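Local coordinates for probable tRNA pseudouridine synthase D (Methanosarcina mazei, PDB 1Z2Z), which probably isomerises uridine 13 of transfer RNAs to pseudouridine, as a member of the TruD family of pseudouridine synthases, at residues N13-D18 with L426-K431; T17-L22 with L153-D158. All blocks are in the same frame, centred on the assembly; numbering follows the deposited sequence.

Contact 1 of 2, residues N13-D18 with L426-K431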
loop_
_atom_site.group_PDB
_atom_site.type_symbol
_atom_site.label_atom_id
_atom_site.label_comp_id
_atom_site.label_asym_id
_atom_site.label_seq_id
_atom_site.Cartn_x
_atom_site.Cartn_y
_atom_site.Cartn_z
ATOM N N ASN A 13 4.164 4.487 -14.549
ATOM C CA ASN A 13 3.951 5.323 -15.720
ATOM C C ASN A 13 3.254 4.574 -16.839
ATOM O O ASN A 13 3.388 4.934 -18.003
ATOM C CB ASN A 13 5.281 5.862 -16.242
ATOM C CG ASN A 13 5.987 4.881 -17.156
ATOM O OD1 ASN A 13 6.167 3.705 -16.823
ATOM N ND2 ASN A 13 6.396 5.364 -18.324
ATOM N N LEU A 14 2.508 3.536 -16.498
ATOM C CA LEU A 14 1.811 2.779 -17.524
ATOM C C LEU A 14 0.825 1.804 -16.925
ATOM O O LEU A 14 0.407 1.969 -15.788
ATOM C CB LEU A 14 2.814 2.031 -18.397
ATOM C CG LEU A 14 3.750 1.092 -17.646
ATOM C CD1 LEU A 14 3.264 -0.348 -17.705
ATOM C CD2 LEU A 14 5.102 1.206 -18.282
ATOM N N TYR A 15 0.478 0.780 -17.700
ATOM C CA TYR A 15 -0.492 -0.231 -17.293
ATOM C C TYR A 15 -0.162 -1.574 -17.943
ATOM O O TYR A 15 0.042 -1.642 -19.157
ATOM C CB TYR A 15 -1.893 0.196 -17.742
ATOM C CG TYR A 15 -2.374 1.522 -17.189
ATOM C CD1 TYR A 15 -2.999 1.594 -15.946
ATOM C CD2 TYR A 15 -2.247 2.703 -17.926
ATOM C CE1 TYR A 15 -3.496 2.805 -15.454
ATOM C CE2 TYR A 15 -2.742 3.922 -17.438
ATOM C CZ TYR A 15 -3.365 3.961 -16.204
ATOM O OH TYR A 15 -3.861 5.143 -15.708
ATOM N N SER A 16 -0.128 -2.644 -17.151
ATOM C CA SER A 16 0.171 -3.969 -17.695
ATOM C C SER A 16 -0.885 -4.349 -18.743
ATOM O O SER A 16 -0.648 -5.182 -19.624
ATOM C CB SER A 16 0.192 -5.018 -16.578
ATOM O OG SER A 16 -1.091 -5.575 -16.365
ATOM N N THR A 17 -2.055 -3.728 -18.647
ATOM C CA THR A 17 -3.135 -3.993 -19.585
ATOM C C THR A 17 -3.230 -2.841 -20.589
ATOM O O THR A 17 -3.011 -1.684 -20.233
ATOM C CB THR A 17 -4.477 -4.108 -18.851
ATOM O OG1 THR A 17 -4.777 -2.853 -18.230
ATOM C CG2 THR A 17 -4.419 -5.198 -17.786
ATOM N N ASP A 18 -3.556 -3.158 -21.840
ATOM C CA ASP A 18 -3.680 -2.131 -22.878
ATOM C C ASP A 18 -5.145 -1.739 -23.112
ATOM O O ASP A 18 -5.470 -1.078 -24.101
ATOM C CB ASP A 18 -3.086 -2.641 -24.188
ATOM C CG ASP A 18 -3.742 -3.917 -24.651
ATOM O OD1 ASP A 18 -3.060 -4.970 -24.659
ATOM O OD2 ASP A 18 -4.947 -3.869 -24.990
ATOM N N LEU A 426 -7.683 -2.088 -8.846
ATOM C CA LEU A 426 -8.562 -1.128 -9.498
ATOM C C LEU A 426 -7.896 -0.294 -10.578
ATOM O O LEU A 426 -8.489 -0.049 -11.621
ATOM C CB LEU A 426 -9.167 -0.207 -8.447
ATOM C CG LEU A 426 -10.157 -0.882 -7.500
ATOM C CD1 LEU A 426 -10.644 0.149 -6.500
ATOM C CD2 LEU A 426 -11.329 -1.473 -8.276
ATOM N N ARG A 427 -6.667 0.142 -10.326
ATOM C CA ARG A 427 -5.935 0.950 -11.292
ATOM C C ARG A 427 -5.927 0.336 -12.709
ATOM O O ARG A 427 -6.088 1.050 -13.693
ATOM C CB ARG A 427 -4.505 1.163 -10.800
ATOM C CG ARG A 427 -3.745 2.236 -11.556
ATOM C CD ARG A 427 -2.313 2.374 -11.037
ATOM N NE ARG A 427 -1.379 1.589 -11.833
ATOM C CZ ARG A 427 -0.774 2.029 -12.933
ATOM N NH1 ARG A 427 -0.988 3.258 -13.378
ATOM N NH2 ARG A 427 0.031 1.225 -13.604
ATOM N N GLU A 428 -5.750 -0.978 -12.825
ATOM C CA GLU A 428 -5.735 -1.601 -14.147
ATOM C C GLU A 428 -7.130 -1.627 -14.775
ATOM O O GLU A 428 -7.269 -1.775 -15.991
ATOM C CB GLU A 428 -5.175 -3.032 -14.082
ATOM C CG GLU A 428 -3.732 -3.140 -13.578
ATOM C CD GLU A 428 -2.716 -2.398 -14.444
ATOM O OE1 GLU A 428 -1.919 -1.614 -13.866
ATOM O OE2 GLU A 428 -2.706 -2.594 -15.688
ATOM N N TYR A 429 -8.160 -1.487 -13.942
ATOM C CA TYR A 429 -9.538 -1.481 -14.425
ATOM C C TYR A 429 -10.083 -0.098 -14.702
ATOM O O TYR A 429 -10.895 0.074 -15.608
ATOM C CB TYR A 429 -10.483 -2.146 -13.432
ATOM C CG TYR A 429 -10.484 -3.637 -13.522
ATOM C CD1 TYR A 429 -9.507 -4.384 -12.883
ATOM C CD2 TYR A 429 -11.459 -4.310 -14.263
ATOM C CE1 TYR A 429 -9.498 -5.761 -12.972
ATOM C CE2 TYR A 429 -11.453 -5.698 -14.361
ATOM C CZ TYR A 429 -10.466 -6.412 -13.710
ATOM O OH TYR A 429 -10.425 -7.778 -13.792
HETATM N N MSE A 430 -9.658 0.888 -13.923
HETATM C CA MSE A 430 -10.159 2.238 -14.113
HETATM C C MSE A 430 -9.181 3.139 -14.815
HETATM O O MSE A 430 -9.581 4.089 -15.486
HETATM C CB MSE A 430 -10.515 2.876 -12.775
HETATM C CG MSE A 430 -11.739 2.306 -12.106
HETATM SE SE MSE A 430 -11.819 2.929 -10.277
HETATM C CE MSE A 430 -12.799 4.579 -10.568
ATOM N N LYS A 431 -7.899 2.851 -14.649
ATOM C CA LYS A 431 -6.846 3.662 -15.258
ATOM C C LYS A 431 -7.196 5.143 -15.172
ATOM O O LYS A 431 -7.326 5.810 -16.193
ATOM C CB LYS A 431 -6.633 3.267 -16.729
ATOM C CG LYS A 431 -6.174 1.822 -16.941
ATOM C CD LYS A 431 -5.713 1.572 -18.368
ATOM C CE LYS A 431 -5.343 0.119 -18.600
ATOM N NZ LYS A 431 -6.507 -0.820 -18.565
#
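The C-terminal end of helix 423-430, where K431 leaves the helix with a positive phi, is covered by the N-terminal loop that precedes strand 33-39. One face of the Y15 ring is crossed by the chain of K431 in a CH-pi contact, CG of K431 standing 3.4 Å from the Y15 centroid and 22° off the ring normal. Lysine suits this place, since its methylenes cover the ring and still deliver the ammonium beyond it: NZ of K431 donates to OG1 of T17 (2.7 Å), to O of E428 at the helix end (2.8 Å) and to T19. The R427 guanidinium is tilted 12° from the Y15 ring but offset, with CD1 of Y15 over its rim; arginine fits because NH2, so placed, donates close to the guanidinium plane to O of L14. E428, folded back at chi2 (-61°), offers OE2 to N (3.2 Å) and OG1 (3.3 Å) of T17, donors that suit a carboxylate, while its OE1 makes a salt bridge with NH2 of R427 (3.5 Å). An alanine at Y15 removes the ring that K431 CG and the R427 guanidinium lie against, and would probably loosen the hold of the loop on the helix end. Around this contact, R427 NH1 makes a salt bridge with E7, S16 bonds Q163 of helix 146-163, L14 packs on helix 263-287, and E428 touches strand 165-167.

Contact 2 of 2, residues T17-L22 with L153-D158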
loop_
_atom_site.group_PDB
_atom_site.type_symbol
_atom_site.label_atom_id
_atom_site.label_comp_id
_atom_site.label_asym_id
_atom_site.label_seq_id
_atom_site.Cartn_x
_atom_site.Cartn_y
_atom_site.Cartn_z
ATOM N N THR A 17 -2.055 -3.728 -18.647
ATOM C CA THR A 17 -3.135 -3.993 -19.585
ATOM C C THR A 17 -3.230 -2.841 -20.589
ATOM O O THR A 17 -3.011 -1.684 -20.233
ATOM C CB THR A 17 -4.477 -4.108 -18.851
ATOM O OG1 THR A 17 -4.777 -2.853 -18.230
ATOM C CG2 THR A 17 -4.419 -5.198 -17.786
ATOM N N ASP A 18 -3.556 -3.158 -21.840
ATOM C CA ASP A 18 -3.680 -2.131 -22.878
ATOM C C ASP A 18 -5.145 -1.739 -23.112
ATOM O O ASP A 18 -5.470 -1.078 -24.101
ATOM C CB ASP A 18 -3.086 -2.641 -24.188
ATOM C CG ASP A 18 -3.742 -3.917 -24.651
ATOM O OD1 ASP A 18 -3.060 -4.970 -24.659
ATOM O OD2 ASP A 18 -4.947 -3.869 -24.990
ATOM N N THR A 19 -6.025 -2.163 -22.211
ATOM C CA THR A 19 -7.440 -1.843 -22.319
ATOM C C THR A 19 -7.658 -0.375 -22.004
ATOM O O THR A 19 -6.795 0.287 -21.421
ATOM C CB THR A 19 -8.283 -2.667 -21.341
ATOM O OG1 THR A 19 -7.652 -2.666 -20.049
ATOM C CG2 THR A 19 -8.435 -4.086 -21.844
ATOM N N THR A 20 -8.826 0.132 -22.380
ATOM C CA THR A 20 -9.143 1.530 -22.153
ATOM C C THR A 20 -9.602 1.771 -20.725
ATOM O O THR A 20 -10.231 0.913 -20.106
ATOM C CB THR A 20 -10.207 2.025 -23.168
ATOM O OG1 THR A 20 -10.574 3.374 -22.869
ATOM C CG2 THR A 20 -11.424 1.142 -23.125
ATOM N N GLY A 21 -9.255 2.949 -20.217
ATOM C CA GLY A 21 -9.610 3.332 -18.867
ATOM C C GLY A 21 -11.104 3.403 -18.668
ATOM O O GLY A 21 -11.768 4.322 -19.150
ATOM N N LEU A 22 -11.618 2.416 -17.950
ATOM C CA LEU A 22 -13.030 2.299 -17.643
ATOM C C LEU A 22 -13.563 3.596 -17.051
ATOM O O LEU A 22 -14.735 3.928 -17.219
ATOM C CB LEU A 22 -13.217 1.146 -16.667
ATOM C CG LEU A 22 -14.597 0.528 -16.519
ATOM C CD1 LEU A 22 -14.432 -0.884 -15.978
ATOM C CD2 LEU A 22 -15.458 1.383 -15.601
ATOM N N LEU A 153 -14.661 -5.001 -19.694
ATOM C CA LEU A 153 -14.239 -5.682 -18.474
ATOM C C LEU A 153 -13.614 -7.039 -18.771
ATOM O O LEU A 153 -12.583 -7.398 -18.199
ATOM C CB LEU A 153 -15.438 -5.878 -17.537
ATOM C CG LEU A 153 -15.967 -4.659 -16.768
ATOM C CD1 LEU A 153 -17.341 -4.972 -16.198
ATOM C CD2 LEU A 153 -14.995 -4.285 -15.652
ATOM N N LYS A 154 -14.245 -7.788 -19.671
ATOM C CA LYS A 154 -13.766 -9.115 -20.032
ATOM C C LYS A 154 -12.370 -9.067 -20.629
ATOM O O LYS A 154 -11.556 -9.957 -20.389
ATOM C CB LYS A 154 -14.734 -9.783 -21.017
ATOM C CG LYS A 154 -14.417 -11.257 -21.302
ATOM C CD LYS A 154 -13.393 -11.430 -22.428
ATOM C CE LYS A 154 -12.703 -12.798 -22.376
ATOM N NZ LYS A 154 -11.758 -12.907 -21.214
ATOM N N LYS A 155 -12.097 -8.026 -21.407
ATOM C CA LYS A 155 -10.792 -7.888 -22.032
ATOM C C LYS A 155 -9.749 -7.540 -20.969
ATOM O O LYS A 155 -8.689 -8.166 -20.906
ATOM C CB LYS A 155 -10.827 -6.804 -23.123
ATOM C CG LYS A 155 -10.048 -7.161 -24.396
ATOM C CD LYS A 155 -9.854 -5.945 -25.306
ATOM C CE LYS A 155 -9.225 -6.317 -26.654
ATOM N NZ LYS A 155 -7.916 -7.030 -26.547
ATOM N N THR A 156 -10.057 -6.559 -20.125
ATOM C CA THR A 156 -9.129 -6.150 -19.077
ATOM C C THR A 156 -8.837 -7.331 -18.160
ATOM O O THR A 156 -7.720 -7.485 -17.672
ATOM C CB THR A 156 -9.700 -4.993 -18.219
ATOM O OG1 THR A 156 -10.250 -3.977 -19.072
ATOM C CG2 THR A 156 -8.595 -4.380 -17.361
ATOM N N THR A 157 -9.859 -8.151 -17.934
ATOM C CA THR A 157 -9.765 -9.347 -17.091
ATOM C C THR A 157 -8.850 -10.371 -17.769
ATOM O O THR A 157 -7.845 -10.788 -17.197
ATOM C CB THR A 157 -11.163 -9.993 -16.895
ATOM O OG1 THR A 157 -12.042 -9.059 -16.260
ATOM C CG2 THR A 157 -11.061 -11.250 -16.051
ATOM N N ASP A 158 -9.214 -10.768 -18.990
ATOM C CA ASP A 158 -8.441 -11.733 -19.767
ATOM C C ASP A 158 -6.942 -11.474 -19.703
ATOM O O ASP A 158 -6.167 -12.365 -19.349
ATOM C CB ASP A 158 -8.866 -11.735 -21.239
ATOM C CG ASP A 158 -7.707 -12.085 -22.181
ATOM O OD1 ASP A 158 -6.892 -11.187 -22.504
ATOM O OD2 ASP A 158 -7.595 -13.262 -22.590
#
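Two threonine side chains meet at the centre, T19 from the loop between helix 5-8 and strand 33-39 and T156 from helix 146-163. OG1 of T19 donates to OG1 of T156 at 3.1 Å. In T19 the hydroxyl sits between the backbone N and the carbonyl carbon (chi1 45°), which turns CG2 beside the backbone N and lays it on the helix surface, 3.4 Å from N of T156 and 3.8 Å from CB of K155. A beta-branched residue suits this place: one branch bonds a hydroxyl while the other packs on the helix. T156 answers with its own methyl, CG2 lying 3.3 Å from OG1 of T19. Further along the loop the contact turns apolar. L22, with CG anti to the backbone N (chi1 -161°), brings CD1 to 3.5 Å from CD2 of L153, one branch tip against another.

In the next shell, each threonine hydroxyl has a further partner. OG1 of T19 accepts from NZ of K431, and OG1 of T156 bonds back to the carbonyl of L152, one turn earlier in its own helix. L22 also rests on V139 and I142 of strand 130-142, and L153 on F396, so the leucine pair joins the helix to the sheet. Nearer the solvent, the opposite charges of D18 and K155 stand near each other without touching, OD2 of D18 being 4.6 Å from NZ of K155. The backbone N of D18 is held by E159 of the same helix.

Hydrogen bonds therefore run in one direction, from the K431 ammonium through T19 and T156 to the L152 carbonyl. The positive charge at the head of this chain is likely to polarise the T19 hydroxyl and make it a better donor to T156.

Contacts 1 and 2 start from the same loop and share T17 and D18, and their centres lie 8 Å apart. The loop passes from the end of helix 423-430 to the side of helix 146-163, and the two helices also meet directly: OH of Y429 probably bonds OG1 of T157 (3.2 Å), and O of E428 packs against CG2 of T156 (3.2 Å). K431 of contact 1 reaches into contact 2, its NZ lying 2.6 Å from OG1 of T19. Both contacts lie away from D86, the predicted nucleophile, and are structural packing that joins helix 423-430 and helix 146-163, far apart in sequence, through the N-terminal loop.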